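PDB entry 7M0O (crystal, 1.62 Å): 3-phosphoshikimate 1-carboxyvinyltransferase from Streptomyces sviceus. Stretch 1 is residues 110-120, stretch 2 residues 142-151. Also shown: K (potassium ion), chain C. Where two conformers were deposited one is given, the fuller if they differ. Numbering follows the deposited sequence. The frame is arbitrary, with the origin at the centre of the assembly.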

# COMPACT_ATOMS: atom_id res chain seq x y z
N LEU A 110 9.49 16.93 -7.91
CA LEU A 110 10.60 17.31 -8.79
C LEU A 110 11.37 16.13 -9.39
O LEU A 110 11.72 16.20 -10.58
CB LEU A 110 11.56 18.25 -8.05
CG LEU A 110 12.63 18.86 -8.96
CD1 LEU A 110 12.01 19.59 -10.17
CD2 LEU A 110 13.51 19.79 -8.15
N PRO A 111 11.67 15.04 -8.66
CA PRO A 111 12.36 13.93 -9.34
C PRO A 111 11.61 13.41 -10.55
O PRO A 111 12.24 13.07 -11.57
CB PRO A 111 12.47 12.86 -8.24
CG PRO A 111 12.48 13.65 -6.97
CD PRO A 111 11.55 14.81 -7.21
N LEU A 112 10.28 13.36 -10.47
CA LEU A 112 9.49 12.88 -11.60
C LEU A 112 9.47 13.90 -12.73
O LEU A 112 9.64 13.54 -13.91
CB LEU A 112 8.07 12.57 -11.15
CG LEU A 112 7.14 12.11 -12.26
CD1 LEU A 112 7.67 10.86 -12.97
CD2 LEU A 112 5.76 11.85 -11.65
N SER A 113 9.28 15.18 -12.41
CA SER A 113 9.20 16.16 -13.49
C SER A 113 10.57 16.41 -14.12
O SER A 113 10.65 16.75 -15.31
CB SER A 113 8.57 17.46 -12.99
OG SER A 113 9.49 18.21 -12.23
N ARG A 114 11.64 16.24 -13.34
CA ARG A 114 12.98 16.34 -13.92
C ARG A 114 13.25 15.18 -14.88
O ARG A 114 13.83 15.37 -15.95
CB ARG A 114 14.03 16.39 -12.81
CG ARG A 114 15.47 16.29 -13.27
CD ARG A 114 16.19 15.21 -12.49
NE ARG A 114 15.44 13.96 -12.56
CZ ARG A 114 15.28 13.10 -11.56
NH1 ARG A 114 15.84 13.32 -10.38
NH2 ARG A 114 14.57 12.02 -11.76
N ALA A 115 12.81 13.98 -14.50
CA ALA A 115 12.99 12.81 -15.36
C ALA A 115 12.17 12.93 -16.64
O ALA A 115 12.65 12.56 -17.72
CB ALA A 115 12.62 11.54 -14.59
N LEU A 116 10.94 13.46 -16.56
CA LEU A 116 10.11 13.60 -17.76
C LEU A 116 10.73 14.61 -18.72
O LEU A 116 10.69 14.41 -19.95
CB LEU A 116 8.70 14.05 -17.39
CG LEU A 116 7.82 12.98 -16.72
CD1 LEU A 116 6.49 13.58 -16.20
CD2 LEU A 116 7.54 11.82 -17.68
N ARG A 117 11.28 15.70 -18.19
CA ARG A 117 11.94 16.69 -19.03
C ARG A 117 13.28 16.18 -19.58
O ARG A 117 13.63 16.47 -20.73
CB ARG A 117 12.09 17.99 -18.26
CG ARG A 117 10.73 18.70 -18.07
CD ARG A 117 10.89 19.95 -17.21
NE ARG A 117 11.15 19.62 -15.81
CZ ARG A 117 11.40 20.52 -14.87
NH1 ARG A 117 11.40 21.82 -15.19
NH2 ARG A 117 11.62 20.15 -13.61
N ASP A 118 14.02 15.41 -18.78
CA ASP A 118 15.20 14.72 -19.32
C ASP A 118 14.81 13.88 -20.54
O ASP A 118 15.57 13.79 -21.51
CB ASP A 118 15.85 13.82 -18.27
CG ASP A 118 16.67 14.59 -17.24
OD1 ASP A 118 16.88 15.81 -17.42
OD2 ASP A 118 17.10 13.97 -16.23
N LEU A 119 13.63 13.25 -20.49
CA LEU A 119 13.07 12.41 -21.55
C LEU A 119 12.40 13.20 -22.68
O LEU A 119 11.78 12.59 -23.57
CB LEU A 119 12.06 11.43 -20.96
CG LEU A 119 12.69 10.29 -20.17
CD1 LEU A 119 11.64 9.52 -19.38
CD2 LEU A 119 13.44 9.37 -21.14
N GLY A 120 12.49 14.52 -22.67
CA GLY A 120 12.03 15.31 -23.80
C GLY A 120 10.62 15.85 -23.69
O GLY A 120 10.11 16.38 -24.68
N GLU A 142 9.80 9.52 -26.47
CA GLU A 142 10.62 8.66 -27.32
C GLU A 142 11.14 7.46 -26.55
O GLU A 142 11.02 6.32 -27.00
CB GLU A 142 11.77 9.46 -27.91
CG GLU A 142 12.60 8.68 -28.94
CD GLU A 142 11.79 8.30 -30.18
OE1 GLU A 142 10.85 9.04 -30.55
OE2 GLU A 142 12.10 7.27 -30.81
N GLY A 143 11.73 7.71 -25.39
CA GLY A 143 12.29 6.66 -24.57
C GLY A 143 13.80 6.73 -24.48
O GLY A 143 14.43 7.76 -24.71
N GLY A 144 14.39 5.59 -24.14
CA GLY A 144 15.83 5.52 -23.94
C GLY A 144 16.27 5.62 -22.49
O GLY A 144 15.50 5.29 -21.59
N GLU A 145 17.49 6.10 -22.26
CA GLU A 145 18.04 6.14 -20.90
C GLU A 145 17.48 7.33 -20.12
O GLU A 145 17.18 8.38 -20.68
CB GLU A 145 19.56 6.23 -20.93
CG GLU A 145 20.26 4.96 -21.35
CD GLU A 145 21.77 5.08 -21.29
OE1 GLU A 145 22.28 6.19 -21.54
OE2 GLU A 145 22.44 4.07 -20.97
N VAL A 146 17.35 7.14 -18.80
CA VAL A 146 17.05 8.23 -17.88
C VAL A 146 17.61 7.85 -16.51
O VAL A 146 17.62 6.67 -16.15
CB VAL A 146 15.54 8.54 -17.84
CG1 VAL A 146 14.74 7.30 -17.41
CG2 VAL A 146 15.24 9.78 -16.98
N THR A 147 18.10 8.83 -15.77
CA THR A 147 18.63 8.61 -14.43
C THR A 147 17.71 9.31 -13.44
O THR A 147 17.55 10.53 -13.49
CB THR A 147 20.07 9.13 -14.31
OG1 THR A 147 20.90 8.46 -15.27
CG2 THR A 147 20.62 8.85 -12.91
N LEU A 148 17.12 8.54 -12.53
CA LEU A 148 16.17 9.08 -11.56
C LEU A 148 16.87 9.28 -10.23
O LEU A 148 17.61 8.40 -9.76
CB LEU A 148 14.98 8.13 -11.40
CG LEU A 148 14.04 8.44 -10.23
CD1 LEU A 148 13.13 9.60 -10.57
CD2 LEU A 148 13.22 7.22 -9.93
N ASP A 149 16.64 10.44 -9.61
CA ASP A 149 17.21 10.72 -8.30
C ASP A 149 16.13 10.65 -7.22
O ASP A 149 15.92 11.62 -6.48
CB ASP A 149 17.89 12.09 -8.30
CG ASP A 149 19.26 12.05 -8.98
OD1 ASP A 149 20.15 11.30 -8.49
OD2 ASP A 149 19.45 12.76 -9.99
N ALA A 150 15.44 9.51 -7.12
CA ALA A 150 14.38 9.30 -6.13
C ALA A 150 14.81 8.20 -5.16
O ALA A 150 14.26 7.09 -5.17
CB ALA A 150 13.04 8.96 -6.81
N GLY A 151 15.78 8.52 -4.31
CA GLY A 151 16.16 7.62 -3.24
C GLY A 151 15.32 7.82 -2.00
O GLY A 151 15.74 7.47 -0.89
K K C . 15.88 16.26 -22.69
O HOH W 1 18.33 11.58 -16.93
O HOH W 2 12.68 10.36 -24.43
O HOH W 3 10.30 12.38 -26.19

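A helix can pack against an extended segment with no direct hydrogen bond between them, provided that its side chains supply the apolar contact and water joins polar groups of the two stretches. Residues 110-120 and 142-151 of this 3-phosphoshikimate 1-carboxyvinyltransferase illustrate the principle. Helix 110-118 runs at 150° to strand 144-147, their axes approaching to 8.4 Å, and the two stretches bury 436 Å² between them.

The helical repeat selects the residues that face across: Pro-111, Arg-114, Ala-115, Asp-118 and Leu-119 all direct their CA-to-CB bonds toward the other stretch, whereas Leu-112 and Leu-116 point away. Ala-115, buried at the middle of this row, has a side chain of one methyl, and the backbones come close there: its CB lies 4.0 Å from CG2 of Val-146 and 4.5 Å from CD1 of Leu-148. Val-146 in turn points toward the helix. With chi1 in the p well, it sets CG2 against Ala-115, while its CB lies 4.0 Å from CD2 of Leu-119.

Leu-119 has the largest covered area of any residue in the contact. It is the first residue to leave helical phi/psi, yet its side chain keeps the common m,t conformation, which carries CD2 to 3.9 Å from the carbonyl O of Glu-145 and 4.0 Å from that of Gly-143. The leucine thus lies along the backbone of the second stretch as well as against a side chain. Gly-143 and Gly-144 adopt positive phi angles at which a CB would jam against the preceding carbonyl, so their backbone conformations themselves call for glycine.

At the other end, Leu-148 starts sideways, but its t,p rotamer brings the tip nearer, with CD1 4.1 Å from CB of Pro-111. Pro-111 suits the first turn of a helix, where its missing amide hydrogen costs little, and its CB also meets CB of Ala-150 at 4.2 Å.

Arg-114 is the least regular side chain. Its chi1 is t, but chi2, at -129°, lies between wells, and a p chi3 follows; the chain folds so that the guanidinium lies over the second stretch. Thr-147 O sits over one face, 3.8 Å from NH2, while CD1 of Leu-148 approaches the edge, 3.1 Å from the same NH2. The salt bridge to Asp-149 is long, at 3.7 Å from NH1 to OD2, and the oxygen lies well out of the guanidinium plane, so the attraction is one of charge alone. Asp-149, with chi1 m, is exposed, a setting that suits a carboxylate.

Water completes the polar links. One molecule donates to OD2 of Asp-118 (2.8 Å) and accepts from N of Thr-147 (3.0 Å). Two others donate to O of Leu-119, at 2.6 and 3.0 Å; the first accepts from N of Gly-143 (3.0 Å), the second from N of Glu-142 (2.9 Å). Each bridge pairs an acceptor on the first stretch with a backbone amide on the second.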